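PDB 1ZSW: glyoxalase family protein from Bacillus cereus, which binds a zinc ion and belongs to the glyoxalase (vicinal oxygen chelate) superfamily, though its reaction and substrate are not established. Local coordinates for residues A[134-139]-A[226-231]; A[98-103]-A[186-191]. One frame throughout, in Å; residues are numbered along the deposited sequence.

Contact 1: residues A[134-139]-A[226-231]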
loop_
_atom_site.group_PDB
_atom_site.type_symbol
_atom_site.label_atom_id
_atom_site.label_comp_id
_atom_site.label_asym_id
_atom_site.label_seq_id
_atom_site.Cartn_x
_atom_site.Cartn_y
_atom_site.Cartn_z
ATOM N N THR A 134 18.959 -6.092 -7.377
ATOM C CA THR A 134 17.884 -6.674 -8.137
ATOM C C THR A 134 16.839 -6.993 -7.066
ATOM O O THR A 134 17.202 -7.337 -5.940
ATOM C CB THR A 134 18.421 -7.911 -8.873
ATOM O OG1 THR A 134 19.453 -7.479 -9.794
ATOM C CG2 THR A 134 17.337 -8.626 -9.636
ATOM N N TYR A 135 15.561 -6.781 -7.378
ATOM C CA TYR A 135 14.496 -7.232 -6.485
ATOM C C TYR A 135 13.339 -7.688 -7.339
ATOM O O TYR A 135 12.893 -6.955 -8.192
ATOM C CB TYR A 135 14.072 -6.125 -5.504
ATOM C CG TYR A 135 13.034 -6.639 -4.548
ATOM C CD1 TYR A 135 11.684 -6.620 -4.898
ATOM C CD2 TYR A 135 13.402 -7.143 -3.303
ATOM C CE1 TYR A 135 10.719 -7.131 -4.032
ATOM C CE2 TYR A 135 12.451 -7.672 -2.423
ATOM C CZ TYR A 135 11.096 -7.628 -2.804
ATOM O OH TYR A 135 10.126 -8.151 -1.961
ATOM N N ALA A 136 12.881 -8.927 -7.134
ATOM C CA ALA A 136 11.837 -9.524 -7.955
ATOM C C ALA A 136 12.037 -9.294 -9.453
ATOM O O ALA A 136 11.122 -8.874 -10.179
ATOM C CB ALA A 136 10.438 -9.013 -7.504
ATOM N N ASN A 137 13.277 -9.531 -9.899
ATOM C CA ASN A 137 13.624 -9.463 -11.311
ATOM C C ASN A 137 13.634 -8.068 -11.941
ATOM O O ASN A 137 13.574 -7.935 -13.157
ATOM C CB ASN A 137 12.778 -10.451 -12.113
ATOM C CG ASN A 137 13.025 -11.904 -11.680
ATOM O OD1 ASN A 137 14.168 -12.354 -11.629
ATOM N ND2 ASN A 137 11.961 -12.621 -11.359
ATOM N N ARG A 138 13.740 -7.040 -11.103
ATOM C CA ARG A 138 13.850 -5.670 -11.572
ATOM C C ARG A 138 15.059 -4.995 -10.959
ATOM O O ARG A 138 15.388 -5.243 -9.803
ATOM C CB ARG A 138 12.579 -4.875 -11.187
ATOM C CG ARG A 138 11.335 -5.433 -11.808
ATOM C CD ARG A 138 10.121 -4.467 -11.665
ATOM N NE ARG A 138 8.938 -5.119 -12.227
ATOM C CZ ARG A 138 8.246 -6.050 -11.568
ATOM N NH1 ARG A 138 8.628 -6.387 -10.351
ATOM N NH2 ARG A 138 7.178 -6.623 -12.121
ATOM N N PRO A 139 15.742 -4.091 -11.716
ATOM C CA PRO A 139 16.778 -3.298 -11.081
ATOM C C PRO A 139 16.194 -2.513 -9.911
ATOM O O PRO A 139 15.083 -2.025 -10.010
ATOM C CB PRO A 139 17.269 -2.353 -12.204
ATOM C CG PRO A 139 16.718 -2.907 -13.461
ATOM C CD PRO A 139 15.563 -3.785 -13.145
ATOM N N GLU A 226 1.868 -6.646 -7.912
ATOM C CA GLU A 226 2.770 -7.767 -7.663
ATOM C C GLU A 226 2.978 -8.012 -6.179
ATOM O O GLU A 226 3.169 -7.062 -5.421
ATOM C CB GLU A 226 4.085 -7.541 -8.372
ATOM C CG GLU A 226 5.007 -8.766 -8.326
ATOM C CD GLU A 226 6.280 -8.528 -9.143
ATOM O OE1 GLU A 226 7.281 -8.070 -8.568
ATOM O OE2 GLU A 226 6.222 -8.782 -10.360
ATOM N N ILE A 227 2.933 -9.282 -5.798
ATOM C CA ILE A 227 3.178 -9.702 -4.403
ATOM C C ILE A 227 4.303 -10.728 -4.409
ATOM O O ILE A 227 4.237 -11.688 -5.169
ATOM C CB ILE A 227 1.917 -10.294 -3.781
ATOM C CG1 ILE A 227 0.861 -9.163 -3.653
ATOM C CG2 ILE A 227 2.220 -10.804 -2.404
ATOM C CD1 ILE A 227 -0.458 -9.722 -3.089
ATOM N N VAL A 228 5.292 -10.490 -3.565
ATOM C CA VAL A 228 6.412 -11.411 -3.329
ATOM C C VAL A 228 6.123 -12.101 -2.003
ATOM O O VAL A 228 6.024 -11.439 -0.965
ATOM C CB VAL A 228 7.726 -10.627 -3.226
ATOM C CG1 VAL A 228 8.883 -11.594 -2.870
ATOM C CG2 VAL A 228 8.015 -9.929 -4.550
ATOM N N VAL A 229 6.028 -13.423 -2.017
ATOM C CA VAL A 229 5.715 -14.187 -0.809
ATOM C C VAL A 229 6.977 -14.943 -0.400
ATOM O O VAL A 229 7.506 -15.724 -1.193
ATOM C CB VAL A 229 4.533 -15.159 -1.003
ATOM C CG1 VAL A 229 4.259 -15.946 0.293
ATOM C CG2 VAL A 229 3.270 -14.398 -1.422
ATOM N N LYS A 230 7.437 -14.659 0.806
ATOM C CA LYS A 230 8.653 -15.301 1.358
ATOM C C LYS A 230 8.317 -16.219 2.532
ATOM O O LYS A 230 7.560 -15.864 3.448
ATOM C CB LYS A 230 9.657 -14.247 1.845
ATOM C CG LYS A 230 10.166 -13.317 0.737
ATOM C CD LYS A 230 11.129 -12.295 1.267
ATOM C CE LYS A 230 12.469 -12.870 1.662
ATOM N NZ LYS A 230 13.312 -11.765 2.190
ATOM N N TYR A 231 8.922 -17.413 2.530
ATOM C CA TYR A 231 8.763 -18.310 3.659
ATOM C C TYR A 231 9.818 -17.964 4.706
ATOM O O TYR A 231 11.016 -17.844 4.391
ATOM C CB TYR A 231 8.951 -19.767 3.190
ATOM C CG TYR A 231 9.178 -20.725 4.357
ATOM C CD1 TYR A 231 10.342 -21.471 4.436
ATOM C CD2 TYR A 231 8.244 -20.854 5.379
ATOM C CE1 TYR A 231 10.558 -22.361 5.499
ATOM C CE2 TYR A 231 8.470 -21.721 6.461
ATOM C CZ TYR A 231 9.627 -22.464 6.492
ATOM O OH TYR A 231 9.834 -23.325 7.535
HETATM O O HOH W 1 8.694 -9.835 -11.043
#

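Contact 2: residues A[98-103]-A[186-191]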
loop_
_atom_site.group_PDB
_atom_site.type_symbol
_atom_site.label_atom_id
_atom_site.label_comp_id
_atom_site.label_asym_id
_atom_site.label_seq_id
_atom_site.Cartn_x
_atom_site.Cartn_y
_atom_site.Cartn_z
ATOM N N GLY A 98 10.068 -10.314 12.247
ATOM C CA GLY A 98 9.828 -11.748 12.238
ATOM C C GLY A 98 8.919 -12.113 11.088
ATOM O O GLY A 98 8.876 -11.389 10.086
ATOM N N THR A 99 8.222 -13.228 11.228
ATOM C CA THR A 99 7.413 -13.758 10.138
ATOM C C THR A 99 5.938 -13.410 10.346
ATOM O O THR A 99 5.573 -12.685 11.272
ATOM C CB THR A 99 7.685 -15.271 9.919
ATOM O OG1 THR A 99 7.095 -15.721 8.685
ATOM C CG2 THR A 99 7.205 -16.078 11.151
ATOM N N ASN A 100 5.097 -13.916 9.441
ATOM C CA ASN A 100 3.669 -13.569 9.396
ATOM C C ASN A 100 3.405 -12.072 9.463
ATOM O O ASN A 100 2.670 -11.561 10.315
ATOM C CB ASN A 100 2.878 -14.366 10.448
ATOM C CG ASN A 100 2.819 -15.843 10.103
ATOM O OD1 ASN A 100 3.155 -16.263 8.995
ATOM N ND2 ASN A 100 2.353 -16.635 11.049
ATOM N N ALA A 101 4.021 -11.393 8.523
ATOM C CA ALA A 101 3.917 -9.922 8.455
ATOM C C ALA A 101 4.134 -9.456 7.022
ATOM O O ALA A 101 4.754 -10.142 6.201
ATOM C CB ALA A 101 4.978 -9.294 9.323
ATOM N N ILE A 102 3.521 -8.329 6.674
ATOM C CA ILE A 102 3.868 -7.613 5.422
ATOM C C ILE A 102 5.186 -6.924 5.723
ATOM O O ILE A 102 5.303 -6.197 6.718
ATOM C CB ILE A 102 2.743 -6.587 5.080
ATOM C CG1 ILE A 102 1.399 -7.310 5.064
ATOM C CG2 ILE A 102 3.083 -5.883 3.743
ATOM C CD1 ILE A 102 0.228 -6.291 5.140
ATOM N N THR A 103 6.201 -7.142 4.875
ATOM C CA THR A 103 7.566 -6.770 5.268
ATOM C C THR A 103 8.318 -5.783 4.362
ATOM O O THR A 103 9.359 -5.301 4.769
ATOM C CB THR A 103 8.466 -8.041 5.493
ATOM O OG1 THR A 103 8.351 -8.877 4.343
ATOM C CG2 THR A 103 8.030 -8.774 6.783
ATOM N N LEU A 186 5.323 -10.145 1.358
ATOM C CA LEU A 186 4.629 -10.814 2.494
ATOM C C LEU A 186 5.579 -11.919 2.986
ATOM O O LEU A 186 6.052 -12.699 2.156
ATOM C CB LEU A 186 3.308 -11.454 2.026
ATOM C CG LEU A 186 2.327 -10.526 1.294
ATOM C CD1 LEU A 186 1.025 -11.209 0.956
ATOM C CD2 LEU A 186 2.046 -9.263 2.129
ATOM N N THR A 187 5.816 -11.971 4.285
ATOM C CA THR A 187 6.686 -13.035 4.871
ATOM C C THR A 187 5.737 -13.915 5.695
ATOM O O THR A 187 4.995 -13.410 6.539
ATOM C CB THR A 187 7.792 -12.404 5.729
ATOM O OG1 THR A 187 8.629 -11.566 4.900
ATOM C CG2 THR A 187 8.711 -13.498 6.335
ATOM N N VAL A 188 5.724 -15.213 5.423
ATOM C CA VAL A 188 4.745 -16.084 6.037
ATOM C C VAL A 188 5.337 -17.428 6.489
ATOM O O VAL A 188 6.379 -17.838 5.975
ATOM C CB VAL A 188 3.561 -16.398 5.052
ATOM C CG1 VAL A 188 2.773 -15.105 4.757
ATOM C CG2 VAL A 188 4.054 -17.032 3.734
ATOM N N ARG A 189 4.663 -18.094 7.424
ATOM C CA ARG A 189 5.034 -19.490 7.801
ATOM C C ARG A 189 4.624 -20.500 6.749
ATOM O O ARG A 189 5.346 -21.493 6.504
ATOM C CB ARG A 189 4.376 -19.876 9.126
ATOM C CG ARG A 189 4.884 -19.089 10.325
ATOM C CD ARG A 189 6.023 -19.855 11.093
ATOM N NE ARG A 189 6.400 -19.142 12.320
ATOM C CZ ARG A 189 5.526 -18.735 13.235
ATOM N NH1 ARG A 189 4.238 -19.020 13.092
ATOM N NH2 ARG A 189 5.918 -18.045 14.283
ATOM N N ARG A 190 3.449 -20.281 6.164
ATOM C CA ARG A 190 2.843 -21.206 5.189
ATOM C C ARG A 190 2.659 -20.556 3.826
ATOM O O ARG A 190 1.598 -20.000 3.505
ATOM C CB ARG A 190 1.499 -21.729 5.721
ATOM C CG ARG A 190 1.625 -22.533 6.996
ATOM C CD ARG A 190 2.229 -23.913 6.733
ATOM N NE ARG A 190 1.561 -24.653 5.655
ATOM C CZ ARG A 190 0.675 -25.635 5.822
ATOM N NH1 ARG A 190 0.285 -25.997 7.044
ATOM N NH2 ARG A 190 0.140 -26.226 4.753
ATOM N N LEU A 191 3.703 -20.640 3.018
ATOM C CA LEU A 191 3.697 -20.094 1.675
ATOM C C LEU A 191 2.637 -20.750 0.791
ATOM O O LEU A 191 1.983 -20.078 -0.009
ATOM C CB LEU A 191 5.113 -20.247 1.085
ATOM C CG LEU A 191 5.397 -19.688 -0.309
ATOM C CD1 LEU A 191 6.863 -19.284 -0.439
ATOM C CD2 LEU A 191 4.979 -20.674 -1.401
#

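Contact 1: residues A[134-139]-A[226-231]
Arg138 and Glu226 reach each other from opposite directions on stretched chains: Glu226 has CG anti to its own backbone N (chi1 -172°) and is extended beyond it, while Arg138, with CG anti to the carbonyl carbon, runs straight from CG to NE. The result is an end-on, two-nitrogen salt bridge. Arg138 NH1 donates to Glu226 OE1 at 2.8 Å, and Arg138 NH2 to Glu226 OE2 at 2.9 Å. Both acceptors lie close to the guanidinium plane, but the carboxylate is turned 40° from it; NH1 meets OE1 on its syn side but 31° out of the carboxylate plane, and NH2 meets OE2 from above that plane. Ser183 OG adds a hydrogen bond to OE1, which fixes the rotation of the carboxylate further. A water gives one hydrogen to Glu226 OE2 and the other to Ala136 O, 2.8 Å away from the water oxygen, tying the acid to the turn backbone as well.

That turn is a type I' beta turn from Tyr135 to Arg138, the tight connection of a two-residue beta hairpin between strands 133-135 and 138-144. Its ends are pinned by paired backbone bonds, Tyr135 N to Arg138 O and Arg138 N to Tyr135 O. The hairpin belongs to one glyoxalase-family region of the chain, and strand 227-231 to the other.

Beside the ion pair the contact turns apolar. Ala136 CB, on the turn, sits 3.9 Å from Val228 CG2 and also touches Glu226 OE1. The Tyr135 ring comes obliquely to the same methyl, with CE1 3.9 Å from Val228 CG2, and its OH lies 3.7 Å from Val228 CB. That hydroxyl is hydrogen-bonded to Glu185 OE1, so the phenol is anchored on strand 180-188, the neighbour of strand 227-231.

Contact 2: residues A[98-103]-A[186-191]
This is a buried antiparallel strand pairing between the start of strand 101-109 and the end of strand 180-188, where the two glyoxalase-family regions of the chain meet within one mixed sheet. Ala101 and Thr187 form the hydrogen-bonded pair: Thr187 N donates to Ala101 O at 2.9 Å, and Ala101 N returns a bond to Thr187 O at 3.0 Å. At the next, non-hydrogen-bonded pair, Ile102 and Leu186 lie side by side and point the same way, with Ile102 CG1 3.6 Å from Leu186 CD2. The Ile102 side chain packs on strand 244-251, about 5 Å from the side chain of the zinc ligand His246 and about 10 Å from the zinc ion itself.

Asn100 and Ala101 both stand opposite Thr187, a G1 beta bulge, with Asn100 in a left-handed backbone conformation. From there the Asn100 side chain swings back to the other strand, and its OD1 accepts the backbone N-H of Arg189 at 2.8 Å, the donor tilted 23° from the carbonyl plane. This side-chain bond joins the two segments just past the end of strand 180-188, ahead of helix 191-201.

In the conformer given here, one of two modelled, Thr99 CG2 sits over one face of the Arg189 guanidinium, and Arg189 NH2 bonds to Gly234 O; this placement is less certain than the backbone bonds. With OG1 between its backbone N and carbonyl carbon (chi1 51°), Thr103 meets Thr187 at about a right angle, the two OG1 atoms of Thr103 and Thr187 being 2.8 Å apart. Glu185 OE2 is a further hydrogen-bond partner of the Thr103 hydroxyl.

Both contacts are largely buried, and both join the first family region to the second, through neighbouring strands of one sheet. Strand 227-231 of contact 1 runs parallel to strand 180-188 of contact 2, and Leu186 links them directly: its N and O probably bond to Val228 O and Lys230 N. Glu185 is a hydrogen-bond partner in both. The chemistry differs with the place. In contact 1 a hairpin turn meets a strand without backbone pairing, through charged and apolar side chains and a water. Contact 2 is true sheet pairing, nearer the zinc, with a side-chain-to-backbone bond at its end and a hydroxyl pair beside it.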